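Long-range contact in protein Cdhr2 (Mus musculus, PDB 5CYX), which probably links adjacent microvilli of epithelial cells through calcium-dependent heterophilic adhesion to CDHR5, thereby controlling microvillar packing at the apical membrane: residues E294-V300 / M318-V324. Residues are numbered along the deposited sequence.
Sequences EEVQIQV and MWVTIRV
Residues 295-300 and 318-324 run antiparallel as two extended strands of a beta hairpin, their axes 4.3 Å apart at closest approach and their N-to-C directions at 151°; Glu294, with phi/psi 52/38, leads into the first strand. Val296-Ile322, Ile298-Val320 and Val300-Met318 are hydrogen-bonded pairs, joined by Val296 N to Ile322 O (2.9 Å), Ile322 N to Val296 O (2.8 Å), Ile298 N to Val320 O (2.8 Å), Val320 N to Ile298 O (2.6 Å), Val300 N to Met318 O (2.6 Å) and Met318 N to Val300 O (2.8 Å). Val324 N to Glu294 O (3.0 Å) extends the ladder. Between these lie the non-hydrogen-bonded pairs Glu295-Arg323, Gln297-Thr321 and Gln299-Trp319, with CA-CA distances of 4.7, 4.6 and 4.2 Å. On their polar face Trp319 (chi1 m, chi2 89°) leans across the partner strand, placing its six-membered ring over Gln299 CB in a CH-pi contact, 3.7 Å from CB to centroid. Gln299 OE1 is hydrogen-bonded to Ser262 OG, and Arg323 NH2 to Ser228 OG. The opposite face is apolar: Val296 CG2 meets Val324 CG2 at 4.0 Å, and Ile298 CG2 meets Val320 CB at 4.1 Å. This hairpin forms the centre of one sheet of the third cadherin repeat's Greek-key sandwich, with strand 257-264 antiparallel beside 295-304 and strand 228-231 parallel beside 315-324, while Phe270, Ile272 and Phe222 of the facing sheet pack against its apolar side.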
loop_
_atom_site.group_PDB
_atom_site.type_symbol
_atom_site.label_atom_id
_atom_site.label_comp_id
_atom_site.label_asym_id
_atom_site.label_seq_id
_atom_site.Cartn_x
_atom_site.Cartn_y
_atom_site.Cartn_z
ATOM N N GLU A 294 5.480 49.629 42.152
ATOM C CA GLU A 294 4.235 50.289 41.722
ATOM C C GLU A 294 3.566 49.595 40.522
ATOM O O GLU A 294 2.994 50.247 39.642
ATOM C CB GLU A 294 4.480 51.780 41.442
ATOM C CG GLU A 294 5.150 52.526 42.599
ATOM C CD GLU A 294 4.454 53.834 42.962
ATOM O OE1 GLU A 294 4.095 54.615 42.049
ATOM O OE2 GLU A 294 4.260 54.083 44.176
ATOM N N GLU A 295 3.629 48.261 40.521
ATOM C CA GLU A 295 3.284 47.448 39.357
ATOM C C GLU A 295 2.441 46.226 39.696
ATOM O O GLU A 295 2.707 45.523 40.683
ATOM C CB GLU A 295 4.549 46.960 38.663
ATOM C CG GLU A 295 5.055 47.889 37.574
ATOM C CD GLU A 295 6.330 47.377 36.922
ATOM O OE1 GLU A 295 6.697 46.207 37.156
ATOM O OE2 GLU A 295 6.970 48.146 36.172
ATOM N N VAL A 296 1.451 45.970 38.836
ATOM C CA VAL A 296 0.678 44.748 38.869
ATOM C C VAL A 296 1.045 43.878 37.670
ATOM O O VAL A 296 1.116 44.367 36.541
ATOM C CB VAL A 296 -0.818 45.059 38.805
ATOM C CG1 VAL A 296 -1.619 43.832 39.172
ATOM C CG2 VAL A 296 -1.166 46.201 39.756
ATOM N N GLN A 297 1.266 42.587 37.927
ATOM C CA GLN A 297 1.443 41.592 36.873
ATOM C C GLN A 297 0.155 40.767 36.737
ATOM O O GLN A 297 -0.433 40.349 37.740
ATOM C CB GLN A 297 2.652 40.693 37.158
ATOM C CG GLN A 297 4.007 41.406 37.012
ATOM C CD GLN A 297 5.148 40.455 36.720
ATOM O OE1 GLN A 297 6.249 40.564 37.290
ATOM N NE2 GLN A 297 4.904 39.513 35.821
ATOM N N ILE A 298 -0.261 40.537 35.492
ATOM C CA ILE A 298 -1.579 39.930 35.158
ATOM C C ILE A 298 -1.403 38.856 34.096
ATOM O O ILE A 298 -0.779 39.126 33.070
ATOM C CB ILE A 298 -2.569 41.037 34.702
ATOM C CG1 ILE A 298 -3.658 41.206 35.734
ATOM C CG2 ILE A 298 -3.256 40.783 33.370
ATOM C CD1 ILE A 298 -3.231 42.056 36.891
ATOM N N GLN A 299 -1.914 37.648 34.356
ATOM C CA GLN A 299 -1.923 36.579 33.363
ATOM C C GLN A 299 -3.232 36.596 32.540
ATOM O O GLN A 299 -4.316 36.448 33.093
ATOM C CB GLN A 299 -1.772 35.218 34.023
ATOM C CG GLN A 299 -1.408 34.115 33.032
ATOM C CD GLN A 299 -1.383 32.754 33.683
ATOM O OE1 GLN A 299 -2.316 32.391 34.394
ATOM N NE2 GLN A 299 -0.314 31.996 33.457
ATOM N N VAL A 300 -3.083 36.744 31.223
ATOM C CA VAL A 300 -4.157 36.701 30.266
ATOM C C VAL A 300 -4.101 35.387 29.480
ATOM O O VAL A 300 -3.046 34.980 28.948
ATOM C CB VAL A 300 -4.102 37.915 29.317
ATOM C CG1 VAL A 300 -5.117 37.778 28.190
ATOM C CG2 VAL A 300 -4.371 39.191 30.094
ATOM N N MET A 318 -0.271 34.459 28.733
ATOM C CA MET A 318 0.904 35.250 29.049
ATOM C C MET A 318 0.581 36.295 30.071
ATOM O O MET A 318 -0.596 36.583 30.332
ATOM C CB MET A 318 1.471 35.943 27.816
ATOM C CG MET A 318 0.568 37.036 27.255
ATOM S SD MET A 318 1.379 37.498 25.719
ATOM C CE MET A 318 0.868 39.165 25.589
ATOM N N TRP A 319 1.673 36.857 30.598
ATOM C CA TRP A 319 1.690 37.853 31.649
ATOM C C TRP A 319 1.844 39.246 31.066
ATOM O O TRP A 319 2.587 39.441 30.099
ATOM C CB TRP A 319 2.870 37.584 32.612
ATOM C CG TRP A 319 2.625 36.385 33.423
ATOM C CD1 TRP A 319 2.951 35.113 33.101
ATOM C CD2 TRP A 319 1.938 36.324 34.678
ATOM N NE1 TRP A 319 2.523 34.250 34.080
ATOM C CE2 TRP A 319 1.904 34.968 35.065
ATOM C CE3 TRP A 319 1.342 37.286 35.512
ATOM C CZ2 TRP A 319 1.314 34.537 36.254
ATOM C CZ3 TRP A 319 0.749 36.862 36.705
ATOM C CH2 TRP A 319 0.750 35.488 37.064
ATOM N N VAL A 320 1.197 40.201 31.714
ATOM C CA VAL A 320 1.164 41.599 31.314
ATOM C C VAL A 320 1.505 42.430 32.543
ATOM O O VAL A 320 0.956 42.179 33.633
ATOM C CB VAL A 320 -0.271 42.029 30.869
ATOM C CG1 VAL A 320 -0.338 43.535 30.595
ATOM C CG2 VAL A 320 -0.730 41.235 29.656
ATOM N N THR A 321 2.358 43.443 32.358
ATOM C CA THR A 321 2.698 44.360 33.442
ATOM C C THR A 321 1.992 45.705 33.306
ATOM O O THR A 321 1.953 46.305 32.224
ATOM C CB THR A 321 4.215 44.566 33.513
ATOM O OG1 THR A 321 4.811 43.300 33.759
ATOM C CG2 THR A 321 4.576 45.498 34.647
ATOM N N ILE A 322 1.454 46.182 34.423
ATOM C CA ILE A 322 0.661 47.417 34.444
ATOM C C ILE A 322 1.134 48.357 35.553
ATOM O O ILE A 322 1.141 47.984 36.733
ATOM C CB ILE A 322 -0.835 47.127 34.658
ATOM C CG1 ILE A 322 -1.364 46.251 33.518
ATOM C CG2 ILE A 322 -1.617 48.440 34.753
ATOM C CD1 ILE A 322 -2.843 45.896 33.648
ATOM N N ARG A 323 1.453 49.590 35.164
ATOM C CA ARG A 323 2.061 50.576 36.065
ATOM C C ARG A 323 0.948 51.425 36.653
ATOM O O ARG A 323 0.214 52.059 35.902
ATOM C CB ARG A 323 3.062 51.467 35.300
ATOM C CG ARG A 323 4.063 50.686 34.448
ATOM C CD ARG A 323 4.934 51.538 33.518
ATOM N NE ARG A 323 5.040 50.872 32.211
ATOM C CZ ARG A 323 4.364 51.189 31.097
ATOM N NH1 ARG A 323 3.526 52.222 31.047
ATOM N NH2 ARG A 323 4.546 50.469 29.993
ATOM N N VAL A 324 0.825 51.429 37.986
ATOM C CA VAL A 324 -0.157 52.272 38.689
ATOM C C VAL A 324 0.412 53.700 38.893
ATOM O O VAL A 324 1.202 53.932 39.801
ATOM C CB VAL A 324 -0.654 51.640 40.019
ATOM C CG1 VAL A 324 -1.790 52.462 40.619
ATOM C CG2 VAL A 324 -1.148 50.217 39.784
#